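Local coordinates for protein hydratase ChsH2 (Mycobacterium tuberculosis SUMu008, PDB 4W78) that forms, together with ChsH1, a MaoC-like enoyl-CoA hydratase that probably hydrates a CoA-linked intermediate of cholesterol breakdown, at residues Y85-T97 and K107-T119. Sequence-based numbering, arbitrary orientation.
Sequences YAYDTVTFSGEVT and KVVGRNTLGDHVT
Lys107 pairs with Glu95 through two backbone hydrogen bonds, and its CB rests on Thr97 CG2 at 3.8 Å while the extended aliphatic chain carries the ammonium away, as suits an exposed strand residue. Val108 joins Phe92 on the face toward helix 52-67: its CG1 sits at the edge of the Phe92 ring, 3.9 Å from CD1, and its side chain also meets Tyr62 and Val63. Val109, on the face of Thr91, Ser93 and Arg111, exchanges two bonds with Ser93 (Ser93 N to Val109 O 2.9 Å, 169° at the hydrogen); its CG1 gives the flat Arg111 guanidinium an apolar bed. Gly110, lacking a side chain, lets Val90 CG1 (3.7 Å) and Phe92 CD1 (3.8 Å) press against its CA; that Val90 methyl also lies over one face of the ring, toward its rim. Gly110 O accepts from His117 N and Val118 N, a classic beta bulge. Strands 89-100 and 103-111 form an antiparallel hairpin within the sheet that packs on helix 52-67, as in the hot-dog fold of MaoC-like hydratases. Arg111, bonded twice to Thr91, is long enough for NE to salt-bridge Asp116 OD1 while NH1 donates to a water on Thr91 O. Ser93 OG, set between its backbone N and carbonyl carbon (chi1 58°), lies at the guanidinium edge, 3.0 Å from NH1. The Asn112 amide serves two ways: OD1 accepts from Gly115 N in an Asx motif, and ND2 lies 3.0 Å from Asp88 OD2, the planes 83° apart; OD2 also accepts from Tyr85 N across a type II turn. Val118 CG1 approaches Phe92 CE1 at 3.8 Å, with Leu78 and Leu80 of strand 72-80 also touching Val118.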
ATOM      1  N   TYR F  85      -7.130  11.602  14.740  1.00 14.33           N
ATOM      2  CA  TYR F  85      -6.295  10.570  15.321  1.00 12.42           C
ATOM      3  C   TYR F  85      -6.946   9.202  15.239  1.00 14.45           C
ATOM      4  O   TYR F  85      -8.165   9.090  15.124  1.00 15.29           O
ATOM      5  CB  TYR F  85      -6.040  10.893  16.788  1.00 14.33           C
ATOM      6  CG  TYR F  85      -5.080  12.025  17.044  1.00 16.07           C
ATOM      7  CD1 TYR F  85      -3.805  12.026  16.478  1.00 15.42           C
ATOM      8  CD2 TYR F  85      -5.434  13.082  17.867  1.00 18.05           C
ATOM      9  CE1 TYR F  85      -2.913  13.053  16.730  1.00 18.03           C
ATOM     10  CE2 TYR F  85      -4.556  14.114  18.118  1.00 19.17           C
ATOM     11  CZ  TYR F  85      -3.295  14.095  17.550  1.00 20.32           C
ATOM     12  OH  TYR F  85      -2.418  15.124  17.824  1.00 21.19           O
ATOM     13  N   ALA F  86      -6.122   8.160  15.315  1.00 13.81           N
ATOM     14  CA  ALA F  86      -6.642   6.799  15.397  1.00 14.55           C
ATOM     15  C   ALA F  86      -7.723   6.711  16.469  1.00 16.88           C
ATOM     16  O   ALA F  86      -7.581   7.273  17.567  1.00 18.07           O
ATOM     17  CB  ALA F  86      -5.516   5.794  15.682  1.00 13.64           C
ATOM     18  N   TYR F  87      -8.808   6.028  16.099  1.00 16.61           N
ATOM     19  CA  TYR F  87      -9.980   5.751  16.939  1.00 18.14           C
ATOM     20  C   TYR F  87     -10.982   6.887  17.062  1.00 18.40           C
ATOM     21  O   TYR F  87     -12.043   6.711  17.671  1.00 21.52           O
ATOM     22  CB  TYR F  87      -9.599   5.206  18.320  1.00 20.47           C
ATOM     23  CG  TYR F  87      -8.643   4.049  18.226  1.00 18.41           C
ATOM     24  CD1 TYR F  87      -9.018   2.866  17.607  1.00 17.45           C
ATOM     25  CD2 TYR F  87      -7.360   4.148  18.744  1.00 19.98           C
ATOM     26  CE1 TYR F  87      -8.140   1.798  17.517  1.00 18.30           C
ATOM     27  CE2 TYR F  87      -6.469   3.093  18.657  1.00 20.39           C
ATOM     28  CZ  TYR F  87      -6.862   1.924  18.038  1.00 20.01           C
ATOM     29  OH  TYR F  87      -5.987   0.869  17.957  1.00 22.54           O
ATOM     30  N   ASP F  88     -10.658   8.043  16.492  1.00 17.39           N
ATOM     31  CA  ASP F  88     -11.635   9.118  16.401  1.00 17.00           C
ATOM     32  C   ASP F  88     -12.608   8.784  15.287  1.00 19.22           C
ATOM     33  O   ASP F  88     -12.241   8.181  14.271  1.00 19.45           O
ATOM     34  CB  ASP F  88     -10.997  10.453  16.012  1.00 18.89           C
ATOM     35  CG  ASP F  88     -10.191  11.098  17.126  1.00 28.35           C
ATOM     36  OD1 ASP F  88     -10.347  10.709  18.304  1.00 34.57           O
ATOM     37  OD2 ASP F  88      -9.410  12.036  16.801  1.00 28.31           O
ATOM     38  N   THR F  89     -13.844   9.219  15.472  1.00 19.87           N
ATOM     39  CA  THR F  89     -14.836   9.145  14.425  1.00 20.75           C
ATOM     40  C   THR F  89     -15.109  10.554  13.936  1.00 20.42           C
ATOM     41  O   THR F  89     -15.393  11.453  14.728  1.00 23.56           O
ATOM     42  CB  THR F  89     -16.140   8.527  14.941  1.00 24.76           C
ATOM     43  OG1 THR F  89     -15.895   7.170  15.327  1.00 25.40           O
ATOM     44  CG2 THR F  89     -17.208   8.556  13.849  1.00 27.34           C
ATOM     45  N   VAL F  90     -15.020  10.738  12.626  1.00 17.70           N
ATOM     46  CA  VAL F  90     -15.336  12.021  12.012  1.00 18.50           C
ATOM     47  C   VAL F  90     -16.701  11.927  11.351  1.00 18.02           C
ATOM     48  O   VAL F  90     -16.983  10.986  10.606  1.00 20.82           O
ATOM     49  CB  VAL F  90     -14.243  12.466  11.021  1.00 20.59           C
ATOM     50  CG1 VAL F  90     -14.747  13.593  10.126  1.00 24.06           C
ATOM     51  CG2 VAL F  90     -13.014  12.902  11.797  1.00 18.39           C
ATOM     52  N   THR F  91     -17.559  12.885  11.682  1.00 17.26           N
ATOM     53  CA  THR F  91     -18.877  12.989  11.084  1.00 19.80           C
ATOM     54  C   THR F  91     -18.855  14.136  10.084  1.00 20.64           C
ATOM     55  O   THR F  91     -18.575  15.279  10.442  1.00 18.09           O
ATOM     56  CB  THR F  91     -19.936  13.254  12.158  1.00 23.78           C
ATOM     57  OG1 THR F  91     -19.985  12.140  13.056  1.00 27.05           O
ATOM     58  CG2 THR F  91     -21.303  13.445  11.530  1.00 24.73           C
ATOM     59  N   PHE F  92     -19.132  13.812   8.825  1.00 20.11           N
ATOM     60  CA  PHE F  92     -19.208  14.815   7.773  1.00 19.19           C
ATOM     61  C   PHE F  92     -20.635  15.311   7.616  1.00 20.13           C
ATOM     62  O   PHE F  92     -21.580  14.523   7.558  1.00 23.34           O
ATOM     63  CB  PHE F  92     -18.704  14.256   6.439  1.00 17.78           C
ATOM     64  CG  PHE F  92     -17.223  14.007   6.405  1.00 18.98           C
ATOM     65  CD1 PHE F  92     -16.355  15.012   6.013  1.00 18.01           C
ATOM     66  CD2 PHE F  92     -16.699  12.780   6.773  1.00 21.99           C
ATOM     67  CE1 PHE F  92     -14.978  14.802   5.977  1.00 20.18           C
ATOM     68  CE2 PHE F  92     -15.324  12.556   6.744  1.00 22.50           C
ATOM     69  CZ  PHE F  92     -14.463  13.571   6.351  1.00 22.49           C
ATOM     70  N   SER F  93     -20.768  16.629   7.562  1.00 17.80           N
ATOM     71  CA  SER F  93     -22.022  17.284   7.229  1.00 20.12           C
ATOM     72  C   SER F  93     -21.769  18.244   6.070  1.00 21.38           C
ATOM     73  O   SER F  93     -20.636  18.672   5.834  1.00 20.50           O
ATOM     74  CB  SER F  93     -22.582  18.022   8.447  1.00 24.96           C
ATOM     75  OG  SER F  93     -21.654  18.981   8.924  1.00 32.81           O
ATOM     76  N   GLY F  94     -22.809  18.575   5.323  1.00 22.20           N
ATOM     77  CA  GLY F  94     -22.631  19.423   4.167  1.00 19.51           C
ATOM     78  C   GLY F  94     -23.896  20.175   3.829  1.00 19.31           C
ATOM     79  O   GLY F  94     -24.999  19.703   4.108  1.00 21.38           O
ATOM     80  N   GLU F  95     -23.734  21.334   3.208  1.00 20.25           N
ATOM     81  CA  GLU F  95     -24.867  22.172   2.825  1.00 24.33           C
ATOM     82  C   GLU F  95     -24.530  22.875   1.519  1.00 20.97           C
ATOM     83  O   GLU F  95     -23.406  23.359   1.340  1.00 21.13           O
ATOM     84  CB  GLU F  95     -25.118  23.195   3.938  1.00 27.66           C
ATOM     85  CG  GLU F  95     -26.073  24.316   3.611  1.00 35.40           C
ATOM     86  CD  GLU F  95     -26.151  25.331   4.737  1.00 38.95           C
ATOM     87  OE1 GLU F  95     -25.441  25.160   5.752  1.00 43.44           O
ATOM     88  OE2 GLU F  95     -26.910  26.304   4.603  1.00 45.69           O
ATOM     89  N   VAL F  96     -25.484  22.932   0.597  1.00 22.26           N
ATOM     90  CA  VAL F  96     -25.285  23.732  -0.598  1.00 22.44           C
ATOM     91  C   VAL F  96     -25.333  25.211  -0.213  1.00 24.23           C
ATOM     92  O   VAL F  96     -26.289  25.664   0.423  1.00 26.69           O
ATOM     93  CB  VAL F  96     -26.353  23.416  -1.665  1.00 23.92           C
ATOM     94  CG1 VAL F  96     -26.260  24.388  -2.825  1.00 24.64           C
ATOM     95  CG2 VAL F  96     -26.198  21.976  -2.149  1.00 24.48           C
ATOM     96  N   THR F  97     -24.311  25.972  -0.594  1.00 23.69           N
ATOM     97  CA  THR F  97     -24.281  27.390  -0.233  1.00 25.99           C
ATOM     98  C   THR F  97     -24.424  28.319  -1.429  1.00 27.33           C
ATOM     99  O   THR F  97     -24.657  29.518  -1.266  1.00 29.97           O
ATOM    100  CB  THR F  97     -22.997  27.756   0.529  1.00 25.62           C
ATOM    101  OG1 THR F  97     -21.867  27.511  -0.313  1.00 25.79           O
ATOM    102  CG2 THR F  97     -22.889  26.925   1.794  1.00 25.17           C
ATOM    103  N   LYS F 107     -20.500  23.549   1.111  1.00 17.39           N
ATOM    104  CA  LYS F 107     -19.650  23.628   2.300  1.00 17.87           C
ATOM    105  C   LYS F 107     -19.714  22.313   3.052  1.00 19.25           C
ATOM    106  O   LYS F 107     -20.793  21.796   3.321  1.00 21.07           O
ATOM    107  CB  LYS F 107     -20.088  24.776   3.223  1.00 21.29           C
ATOM    108  CG  LYS F 107     -19.264  24.821   4.511  1.00 24.79           C
ATOM    109  CD  LYS F 107     -19.704  25.934   5.431  1.00 32.01           C
ATOM    110  CE  LYS F 107     -18.806  25.980   6.659  1.00 33.53           C
ATOM    111  NZ  LYS F 107     -19.187  27.083   7.574  1.00 39.39           N
ATOM    112  N   VAL F 108     -18.542  21.773   3.385  1.00 16.53           N
ATOM    113  CA  VAL F 108     -18.451  20.499   4.077  1.00 17.97           C
ATOM    114  C   VAL F 108     -17.693  20.707   5.379  1.00 20.01           C
ATOM    115  O   VAL F 108     -16.689  21.422   5.406  1.00 19.32           O
ATOM    116  CB  VAL F 108     -17.698  19.469   3.196  1.00 17.77           C
ATOM    117  CG1 VAL F 108     -17.528  18.140   3.923  1.00 20.90           C
ATOM    118  CG2 VAL F 108     -18.437  19.253   1.885  1.00 20.27           C
ATOM    119  N   VAL F 109     -18.183  20.107   6.462  1.00 17.51           N
ATOM    120  CA  VAL F 109     -17.429  20.107   7.715  1.00 17.71           C
ATOM    121  C   VAL F 109     -17.347  18.689   8.247  1.00 18.25           C
ATOM    122  O   VAL F 109     -18.349  17.980   8.318  1.00 17.28           O
ATOM    123  CB  VAL F 109     -18.013  21.054   8.790  1.00 18.69           C
ATOM    124  CG1 VAL F 109     -17.148  21.016  10.044  1.00 22.48           C
ATOM    125  CG2 VAL F 109     -18.121  22.477   8.266  1.00 21.45           C
ATOM    126  N   GLY F 110     -16.129  18.270   8.581  1.00 18.30           N
ATOM    127  CA  GLY F 110     -15.929  16.994   9.249  1.00 19.38           C
ATOM    128  C   GLY F 110     -15.558  17.267  10.693  1.00 18.11           C
ATOM    129  O   GLY F 110     -14.580  17.947  10.961  1.00 18.70           O
ATOM    130  N   ARG F 111     -16.360  16.754  11.620  1.00 18.93           N
ATOM    131  CA  ARG F 111     -16.140  17.012  13.038  1.00 28.96           C
ATOM    132  C   ARG F 111     -15.839  15.715  13.763  1.00 27.86           C
ATOM    133  O   ARG F 111     -16.451  14.684  13.482  1.00 21.83           O
ATOM    134  CB  ARG F 111     -17.389  17.658  13.651  1.00 32.15           C
ATOM    135  CG  ARG F 111     -17.820  18.930  12.955  1.00 32.71           C
ATOM    136  CD  ARG F 111     -19.038  19.556  13.616  1.00 35.18           C
ATOM    137  NE  ARG F 111     -19.290  20.899  13.104  1.00 36.79           N
ATOM    138  CZ  ARG F 111     -20.102  21.178  12.088  1.00 35.62           C
ATOM    139  NH1 ARG F 111     -20.753  20.203  11.460  1.00 32.49           N
ATOM    140  NH2 ARG F 111     -20.261  22.437  11.698  1.00 37.26           N
ATOM    141  N   ASN F 112     -14.894  15.752  14.696  1.00 30.33           N
ATOM    142  CA  ASN F 112     -14.725  14.635  15.618  1.00 31.52           C
ATOM    143  C   ASN F 112     -15.095  15.099  17.021  1.00 37.83           C
ATOM    144  O   ASN F 112     -15.525  16.235  17.199  1.00 36.63           O
ATOM    145  CB  ASN F 112     -13.330  13.976  15.527  1.00 35.26           C
ATOM    146  CG  ASN F 112     -12.197  14.898  15.956  1.00 38.16           C
ATOM    147  OD1 ASN F 112     -12.419  16.005  16.434  1.00 41.30           O
ATOM    148  ND2 ASN F 112     -10.968  14.426  15.794  1.00 42.55           N
ATOM    149  N   THR F 113     -14.965  14.232  18.011  1.00 41.15           N
ATOM    150  CA  THR F 113     -15.522  14.555  19.320  1.00 44.95           C
ATOM    151  C   THR F 113     -14.962  15.862  19.895  1.00 48.35           C
ATOM    152  O   THR F 113     -15.691  16.645  20.508  1.00 52.80           O
ATOM    153  CB  THR F 113     -15.356  13.383  20.297  1.00 48.63           C
ATOM    154  OG1 THR F 113     -14.147  12.682  19.988  1.00 48.67           O
ATOM    155  CG2 THR F 113     -16.530  12.423  20.144  1.00 45.66           C
ATOM    156  N   LEU F 114     -13.679  16.105  19.643  1.00 47.15           N
ATOM    157  CA  LEU F 114     -13.000  17.313  20.107  1.00 50.36           C
ATOM    158  C   LEU F 114     -13.459  18.580  19.384  1.00 47.87           C
ATOM    159  O   LEU F 114     -13.855  19.551  20.025  1.00 52.50           O
ATOM    160  CB  LEU F 114     -11.486  17.157  19.957  1.00 51.87           C
ATOM    161  N   GLY F 115     -13.394  18.582  18.056  1.00 40.07           N
ATOM    162  CA  GLY F 115     -13.763  19.771  17.314  1.00 40.04           C
ATOM    163  C   GLY F 115     -13.867  19.555  15.821  1.00 36.02           C
ATOM    164  O   GLY F 115     -14.038  18.427  15.358  1.00 32.48           O
ATOM    165  N   ASP F 116     -13.774  20.645  15.066  1.00 26.62           N
ATOM    166  CA  ASP F 116     -13.810  20.572  13.611  1.00 22.26           C
ATOM    167  C   ASP F 116     -12.459  20.120  13.082  1.00 20.17           C
ATOM    168  O   ASP F 116     -11.450  20.783  13.292  1.00 21.14           O
ATOM    169  CB  ASP F 116     -14.166  21.927  12.993  1.00 23.88           C
ATOM    170  CG  ASP F 116     -15.590  22.363  13.305  1.00 30.30           C
ATOM    171  OD1 ASP F 116     -16.370  21.558  13.859  1.00 30.73           O
ATOM    172  OD2 ASP F 116     -15.934  23.518  12.985  1.00 34.23           O
ATOM    173  N   HIS F 117     -12.452  18.984  12.400  1.00 16.24           N
ATOM    174  CA  HIS F 117     -11.231  18.448  11.830  1.00 15.36           C
ATOM    175  C   HIS F 117     -10.954  19.047  10.459  1.00 15.28           C
ATOM    176  O   HIS F 117      -9.826  19.379  10.134  1.00 15.99           O
ATOM    177  CB  HIS F 117     -11.331  16.929  11.704  1.00 15.97           C
ATOM    178  CG  HIS F 117     -10.327  16.346  10.764  1.00 14.80           C
ATOM    179  ND1 HIS F 117      -8.968  16.440  10.974  1.00 15.42           N
ATOM    180  CD2 HIS F 117     -10.482  15.688   9.590  1.00 16.08           C
ATOM    181  CE1 HIS F 117      -8.329  15.853   9.974  1.00 16.43           C
ATOM    182  NE2 HIS F 117      -9.229  15.384   9.126  1.00 17.79           N
ATOM    183  N   VAL F 118     -11.992  19.170   9.643  1.00 17.03           N
ATOM    184  CA  VAL F 118     -11.816  19.729   8.314  1.00 16.25           C
ATOM    185  C   VAL F 118     -13.006  20.605   7.932  1.00 17.50           C
ATOM    186  O   VAL F 118     -14.151  20.295   8.245  1.00 18.11           O
ATOM    187  CB  VAL F 118     -11.543  18.626   7.252  1.00 19.87           C
ATOM    188  CG1 VAL F 118     -12.696  17.649   7.153  1.00 21.50           C
ATOM    189  CG2 VAL F 118     -11.212  19.247   5.883  1.00 22.72           C
ATOM    190  N   THR F 119     -12.709  21.730   7.295  1.00 15.41           N
ATOM    191  CA  THR F 119     -13.729  22.622   6.764  1.00 16.00           C
ATOM    192  C   THR F 119     -13.387  22.850   5.306  1.00 15.33           C
ATOM    193  O   THR F 119     -12.254  23.244   4.972  1.00 15.56           O
ATOM    194  CB  THR F 119     -13.741  23.947   7.535  1.00 19.77           C
ATOM    195  OG1 THR F 119     -13.985  23.673   8.921  1.00 25.49           O
ATOM    196  CG2 THR F 119     -14.829  24.875   7.017  1.00 19.68           C
TER
HETATM  197  O   HOH W   1     -13.927  11.077  17.947  1.00 34.82           O
HETATM  198  O   HOH W   2     -20.271  17.439  10.933  1.00 27.43           O